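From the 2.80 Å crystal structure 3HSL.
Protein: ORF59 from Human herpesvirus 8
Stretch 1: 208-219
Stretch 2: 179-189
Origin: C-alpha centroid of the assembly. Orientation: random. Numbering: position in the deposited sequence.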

ATOM      1  N   THR A 208     -38.281   5.822  10.875  1.00 15.08           N
ATOM      2  CA  THR A 208     -37.616   6.837  11.675  1.00 14.70           C
ATOM      3  C   THR A 208     -36.267   6.346  12.213  1.00 14.50           C
ATOM      4  O   THR A 208     -36.126   5.199  12.627  1.00 14.03           O
ATOM      5  CB  THR A 208     -38.528   7.379  12.818  1.00 14.29           C
ATOM      6  OG1 THR A 208     -38.237   6.769  14.070  1.00 14.70           O
ATOM      7  CG2 THR A 208     -39.992   7.245  12.473  1.00 14.11           C
ATOM      8  N   PHE A 209     -35.281   7.238  12.193  1.00 14.63           N
ATOM      9  CA  PHE A 209     -33.937   6.936  12.686  1.00 14.46           C
ATOM     10  C   PHE A 209     -33.847   7.632  14.029  1.00 14.74           C
ATOM     11  O   PHE A 209     -33.998   8.843  14.117  1.00 14.91           O
ATOM     12  CB  PHE A 209     -32.876   7.372  11.672  1.00 14.01           C
ATOM     13  CG  PHE A 209     -32.942   6.605  10.363  1.00 13.75           C
ATOM     14  CD1 PHE A 209     -32.077   5.526  10.121  1.00 14.33           C
ATOM     15  CD2 PHE A 209     -33.863   6.951   9.372  1.00 14.35           C
ATOM     16  CE1 PHE A 209     -32.126   4.800   8.907  1.00 13.63           C
ATOM     17  CE2 PHE A 209     -33.927   6.237   8.153  1.00 14.80           C
ATOM     18  CZ  PHE A 209     -33.054   5.157   7.921  1.00 14.30           C
ATOM     19  N   SER A 210     -33.608   6.848  15.070  1.00 15.57           N
ATOM     20  CA  SER A 210     -33.555   7.351  16.436  1.00 17.08           C
ATOM     21  C   SER A 210     -32.254   7.034  17.128  1.00 18.01           C
ATOM     22  O   SER A 210     -31.812   5.874  17.192  1.00 17.81           O
ATOM     23  CB  SER A 210     -34.728   6.793  17.255  1.00 17.14           C
ATOM     24  OG  SER A 210     -34.639   7.223  18.599  1.00 16.85           O
ATOM     25  N   LEU A 211     -31.643   8.081  17.657  1.00 19.37           N
ATOM     26  CA  LEU A 211     -30.355   7.914  18.279  1.00 21.10           C
ATOM     27  C   LEU A 211     -30.162   8.942  19.395  1.00 21.74           C
ATOM     28  O   LEU A 211     -30.558  10.104  19.261  1.00 21.71           O
ATOM     29  CB  LEU A 211     -29.333   8.103  17.160  1.00 21.55           C
ATOM     30  CG  LEU A 211     -27.891   7.652  17.210  1.00 22.95           C
ATOM     31  CD1 LEU A 211     -27.317   8.095  15.893  1.00 24.85           C
ATOM     32  CD2 LEU A 211     -27.130   8.276  18.342  1.00 24.35           C
ATOM     33  N   GLY A 212     -29.551   8.516  20.496  1.00 22.56           N
ATOM     34  CA  GLY A 212     -29.353   9.416  21.623  1.00 23.27           C
ATOM     35  C   GLY A 212     -30.752   9.914  21.894  1.00 23.95           C
ATOM     36  O   GLY A 212     -31.651   9.112  22.181  1.00 24.51           O
ATOM     37  N   GLY A 213     -30.944  11.228  21.796  1.00 24.08           N
ATOM     38  CA  GLY A 213     -32.261  11.837  22.019  1.00 23.61           C
ATOM     39  C   GLY A 213     -32.804  12.617  20.829  1.00 23.53           C
ATOM     40  O   GLY A 213     -33.599  13.528  21.008  1.00 23.64           O
ATOM     41  N   VAL A 214     -32.379  12.267  19.615  1.00 23.44           N
ATOM     42  CA  VAL A 214     -32.829  12.946  18.390  1.00 23.50           C
ATOM     43  C   VAL A 214     -33.311  11.949  17.346  1.00 23.65           C
ATOM     44  O   VAL A 214     -32.830  10.823  17.297  1.00 23.80           O
ATOM     45  CB  VAL A 214     -31.722  13.842  17.762  1.00 23.68           C
ATOM     46  CG1 VAL A 214     -31.496  15.102  18.592  1.00 23.50           C
ATOM     47  CG2 VAL A 214     -30.418  13.055  17.533  1.00 22.90           C
ATOM     48  N   SER A 215     -34.257  12.357  16.511  1.00 23.89           N
ATOM     49  CA  SER A 215     -34.788  11.449  15.508  1.00 24.62           C
ATOM     50  C   SER A 215     -34.902  12.046  14.131  1.00 25.17           C
ATOM     51  O   SER A 215     -34.968  13.273  13.976  1.00 25.58           O
ATOM     52  CB  SER A 215     -36.213  11.062  15.892  1.00 24.73           C
ATOM     53  OG  SER A 215     -36.274  10.523  17.194  1.00 26.92           O
ATOM     54  N   LYS A 216     -34.924  11.185  13.119  1.00 25.10           N
ATOM     55  CA  LYS A 216     -35.148  11.686  11.783  1.00 25.27           C
ATOM     56  C   LYS A 216     -36.325  10.891  11.237  1.00 24.90           C
ATOM     57  O   LYS A 216     -36.324   9.660  11.260  1.00 24.90           O
ATOM     58  CB  LYS A 216     -33.944  11.594  10.861  1.00 25.63           C
ATOM     59  CG  LYS A 216     -34.162  12.477   9.641  1.00 27.07           C
ATOM     60  CD  LYS A 216     -33.014  12.462   8.665  1.00 29.72           C
ATOM     61  CE  LYS A 216     -33.082  13.665   7.693  1.00 31.09           C
ATOM     62  NZ  LYS A 216     -34.333  13.812   6.876  1.00 32.69           N
ATOM     63  N   ILE A 217     -37.319  11.617  10.751  1.00 24.41           N
ATOM     64  CA  ILE A 217     -38.529  11.041  10.192  1.00 24.34           C
ATOM     65  C   ILE A 217     -38.533  11.125   8.659  1.00 24.00           C
ATOM     66  O   ILE A 217     -38.282  12.183   8.089  1.00 24.48           O
ATOM     67  CB  ILE A 217     -39.780  11.843  10.666  1.00 24.54           C
ATOM     68  CG1 ILE A 217     -39.791  12.077  12.186  1.00 25.47           C
ATOM     69  CG2 ILE A 217     -41.069  11.198  10.177  1.00 23.93           C
ATOM     70  CD1 ILE A 217     -39.937  10.824  13.024  1.00 26.47           C
ATOM     71  N   ILE A 218     -38.820  10.013   7.994  1.00 23.41           N
ATOM     72  CA  ILE A 218     -38.908   9.988   6.541  1.00 23.13           C
ATOM     73  C   ILE A 218     -40.171   9.242   6.117  1.00 23.20           C
ATOM     74  O   ILE A 218     -40.411   8.117   6.562  1.00 23.44           O
ATOM     75  CB  ILE A 218     -37.703   9.283   5.899  1.00 23.10           C
ATOM     76  CG1 ILE A 218     -36.392   9.991   6.270  1.00 22.90           C
ATOM     77  CG2 ILE A 218     -37.887   9.213   4.383  1.00 22.70           C
ATOM     78  CD1 ILE A 218     -35.153   9.301   5.761  1.00 22.21           C
ATOM     79  N   ASP A 219     -40.984   9.851   5.264  1.00 22.99           N
ATOM     80  CA  ASP A 219     -42.173   9.151   4.796  1.00 22.82           C
ATOM     81  C   ASP A 219     -41.923   8.602   3.391  1.00 22.37           C
ATOM     82  O   ASP A 219     -41.053   9.094   2.676  1.00 22.45           O
ATOM     83  CB  ASP A 219     -43.450  10.001   4.891  1.00 22.97           C
ATOM     84  CG  ASP A 219     -43.380  11.280   4.085  1.00 23.45           C
ATOM     85  OD1 ASP A 219     -42.285  11.654   3.623  1.00 23.78           O
ATOM     86  OD2 ASP A 219     -44.443  11.920   3.916  1.00 24.07           O
TER
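Stretch 2 179-189: AFLLKWLRQQK

A helix packed on a β-hairpin often relies on a few large side chains rather than on polar links, and this fragment of ORF59 is a clear example. Strands 208-211 and 214-219 are joined by a type II' turn from Leu-211 to Val-214, with Gly-212 at positive phi, and paired backbone hydrogen bonds between Phe-209 and Lys-216 hold them in register. Residues 179-186 form a helix that runs almost exactly antiparallel to strand 214-219, at 175°, with the axes 10.1 Å apart at closest approach.

Trp-184, with chi1 in t, covers the most surface. The CB of Lys-216 lies 3.7 Å from the centroid of the six-membered ring of Trp-184, nearly on the ring normal, so the lysine's aliphatic chain spreads over the indole face. CZ2 of Trp-184 also meets Val-214 CG2 at 3.9 Å. Beyond the indole, the extended Lys-216 chain brings its CE to 3.4 Å from CD2 of Phe-180, at the edge of that ring.

Leu-181 leaves the helix sideways, yet its tip turns inward: CD1 sits over the face of Phe-209, 3.5 Å from CD2 of that ring, and 4.2 Å from Ile-218 CD1. Farther along the stretch, Gln-188 CB rests 3.8 Å from Leu-211 CD1. No hydrogen bond crosses the interface; the packing is one of close van der Waals and CH-pi contacts.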

ATOM      1  N   ALA A 179     -29.096  11.259   0.761  1.00 23.98           N
ATOM      2  CA  ALA A 179     -27.928  12.073   1.123  1.00 24.75           C
ATOM      3  C   ALA A 179     -28.195  12.861   2.389  1.00 25.28           C
ATOM      4  O   ALA A 179     -27.317  13.049   3.232  1.00 25.38           O
ATOM      5  CB  ALA A 179     -27.544  13.026  -0.014  1.00 24.23           C
ATOM      6  N   PHE A 180     -29.429  13.318   2.510  1.00 25.87           N
ATOM      7  CA  PHE A 180     -29.846  14.102   3.645  1.00 26.47           C
ATOM      8  C   PHE A 180     -29.816  13.173   4.876  1.00 26.37           C
ATOM      9  O   PHE A 180     -29.429  13.591   5.968  1.00 26.80           O
ATOM     10  CB  PHE A 180     -31.233  14.663   3.355  1.00 26.61           C
ATOM     11  CG  PHE A 180     -31.540  15.934   4.074  1.00 28.66           C
ATOM     12  CD1 PHE A 180     -31.233  17.166   3.473  1.00 29.81           C
ATOM     13  CD2 PHE A 180     -32.134  15.926   5.339  1.00 29.76           C
ATOM     14  CE1 PHE A 180     -31.511  18.378   4.120  1.00 30.08           C
ATOM     15  CE2 PHE A 180     -32.422  17.133   6.007  1.00 30.09           C
ATOM     16  CZ  PHE A 180     -32.108  18.362   5.393  1.00 30.57           C
ATOM     17  N   LEU A 181     -30.221  11.916   4.693  1.00 25.77           N
ATOM     18  CA  LEU A 181     -30.218  10.930   5.773  1.00 25.49           C
ATOM     19  C   LEU A 181     -28.801  10.633   6.269  1.00 25.50           C
ATOM     20  O   LEU A 181     -28.565  10.438   7.464  1.00 25.31           O
ATOM     21  CB  LEU A 181     -30.838   9.612   5.297  1.00 25.33           C
ATOM     22  CG  LEU A 181     -30.752   8.423   6.277  1.00 25.19           C
ATOM     23  CD1 LEU A 181     -31.471   8.723   7.595  1.00 24.43           C
ATOM     24  CD2 LEU A 181     -31.259   7.114   5.664  1.00 23.64           C
ATOM     25  N   LEU A 182     -27.862  10.600   5.332  1.00 25.45           N
ATOM     26  CA  LEU A 182     -26.484  10.310   5.650  1.00 24.89           C
ATOM     27  C   LEU A 182     -25.871  11.537   6.358  1.00 24.65           C
ATOM     28  O   LEU A 182     -25.190  11.390   7.373  1.00 24.62           O
ATOM     29  CB  LEU A 182     -25.730   9.976   4.370  1.00 24.60           C
ATOM     30  CG  LEU A 182     -24.474   9.108   4.422  1.00 24.89           C
ATOM     31  CD1 LEU A 182     -23.791   9.200   3.072  1.00 24.84           C
ATOM     32  CD2 LEU A 182     -23.505   9.517   5.481  1.00 26.02           C
ATOM     33  N   LYS A 183     -26.115  12.737   5.831  1.00 24.48           N
ATOM     34  CA  LYS A 183     -25.562  13.957   6.437  1.00 24.75           C
ATOM     35  C   LYS A 183     -25.953  14.025   7.895  1.00 24.76           C
ATOM     36  O   LYS A 183     -25.126  14.339   8.757  1.00 24.62           O
ATOM     37  CB  LYS A 183     -26.033  15.223   5.709  1.00 24.99           C
ATOM     38  N   TRP A 184     -27.226  13.721   8.144  1.00 25.05           N
ATOM     39  CA  TRP A 184     -27.821  13.716   9.473  1.00 24.90           C
ATOM     40  C   TRP A 184     -27.167  12.644  10.330  1.00 24.93           C
ATOM     41  O   TRP A 184     -26.792  12.897  11.465  1.00 24.67           O
ATOM     42  CB  TRP A 184     -29.331  13.480   9.368  1.00 24.89           C
ATOM     43  CG  TRP A 184     -30.044  13.607  10.677  1.00 24.99           C
ATOM     44  CD1 TRP A 184     -30.533  14.754  11.224  1.00 24.96           C
ATOM     45  CD2 TRP A 184     -30.349  12.555  11.608  1.00 24.37           C
ATOM     46  NE1 TRP A 184     -31.124  14.487  12.431  1.00 25.14           N
ATOM     47  CE2 TRP A 184     -31.024  13.145  12.693  1.00 24.30           C
ATOM     48  CE3 TRP A 184     -30.116  11.176  11.627  1.00 23.83           C
ATOM     49  CZ2 TRP A 184     -31.472  12.405  13.789  1.00 23.65           C
ATOM     50  CZ3 TRP A 184     -30.562  10.441  12.721  1.00 23.64           C
ATOM     51  CH2 TRP A 184     -31.232  11.060  13.783  1.00 23.52           C
ATOM     52  N   LEU A 185     -27.025  11.444   9.789  1.00 25.56           N
ATOM     53  CA  LEU A 185     -26.397  10.383  10.557  1.00 26.53           C
ATOM     54  C   LEU A 185     -25.009  10.744  11.047  1.00 27.58           C
ATOM     55  O   LEU A 185     -24.756  10.716  12.252  1.00 27.20           O
ATOM     56  CB  LEU A 185     -26.390   9.046   9.807  1.00 26.14           C
ATOM     57  CG  LEU A 185     -27.714   8.288   9.674  1.00 25.29           C
ATOM     58  CD1 LEU A 185     -27.550   7.087   8.772  1.00 24.78           C
ATOM     59  CD2 LEU A 185     -28.230   7.863  11.034  1.00 23.91           C
ATOM     60  N   ARG A 186     -24.112  11.089  10.124  1.00 29.29           N
ATOM     61  CA  ARG A 186     -22.740  11.421  10.520  1.00 30.91           C
ATOM     62  C   ARG A 186     -22.600  12.636  11.432  1.00 30.67           C
ATOM     63  O   ARG A 186     -21.594  12.769  12.124  1.00 30.79           O
ATOM     64  CB  ARG A 186     -21.772  11.515   9.335  1.00 32.14           C
ATOM     65  CG  ARG A 186     -22.069  12.594   8.319  1.00 37.39           C
ATOM     66  CD  ARG A 186     -20.818  12.856   7.478  1.00 42.31           C
ATOM     67  NE  ARG A 186     -20.313  11.627   6.862  1.00 46.10           N
ATOM     68  CZ  ARG A 186     -20.601  11.225   5.629  1.00 47.63           C
ATOM     69  NH1 ARG A 186     -21.399  11.949   4.848  1.00 48.55           N
ATOM     70  NH2 ARG A 186     -20.087  10.094   5.173  1.00 48.36           N
ATOM     71  N   GLN A 187     -23.586  13.524  11.449  1.00 30.49           N
ATOM     72  CA  GLN A 187     -23.460  14.666  12.330  1.00 30.43           C
ATOM     73  C   GLN A 187     -23.917  14.299  13.746  1.00 30.46           C
ATOM     74  O   GLN A 187     -23.886  15.133  14.655  1.00 30.55           O
ATOM     75  CB  GLN A 187     -24.103  15.931  11.749  1.00 30.47           C
ATOM     76  CG  GLN A 187     -25.602  15.931  11.610  1.00 31.59           C
ATOM     77  CD  GLN A 187     -26.105  17.122  10.812  1.00 31.80           C
ATOM     78  OE1 GLN A 187     -25.419  17.622   9.922  1.00 31.68           O
ATOM     79  NE2 GLN A 187     -27.312  17.576  11.124  1.00 32.25           N
ATOM     80  N   GLN A 188     -24.336  13.042  13.919  1.00 30.35           N
ATOM     81  CA  GLN A 188     -24.759  12.523  15.222  1.00 30.21           C
ATOM     82  C   GLN A 188     -23.623  11.706  15.796  1.00 30.48           C
ATOM     83  O   GLN A 188     -23.577  11.444  16.995  1.00 30.38           O
ATOM     84  CB  GLN A 188     -25.980  11.615  15.102  1.00 29.96           C
ATOM     85  CG  GLN A 188     -27.141  12.255  14.406  1.00 29.44           C
ATOM     86  CD  GLN A 188     -27.542  13.546  15.043  1.00 28.99           C
ATOM     87  OE1 GLN A 188     -27.396  13.736  16.254  1.00 29.15           O
ATOM     88  NE2 GLN A 188     -28.058  14.455  14.231  1.00 29.06           N
ATOM     89  N   LYS A 189     -22.705  11.311  14.915  1.00 31.06           N
ATOM     90  CA  LYS A 189     -21.537  10.506  15.261  1.00 31.34           C
ATOM     91  C   LYS A 189     -20.639  11.237  16.250  1.00 31.88           C
ATOM     92  O   LYS A 189     -20.503  12.465  16.194  1.00 32.10           O
ATOM     93  CB  LYS A 189     -20.771  10.167  13.990  1.00 31.07           C
ATOM     94  CG  LYS A 189     -19.639   9.181  14.163  1.00 31.45           C
ATOM     95  CD  LYS A 189     -19.124   8.786  12.795  1.00 30.95           C
ATOM     96  CE  LYS A 189     -18.134   7.658  12.855  1.00 30.39           C
ATOM     97  NZ  LYS A 189     -17.854   7.238  11.454  1.00 30.51           N
TER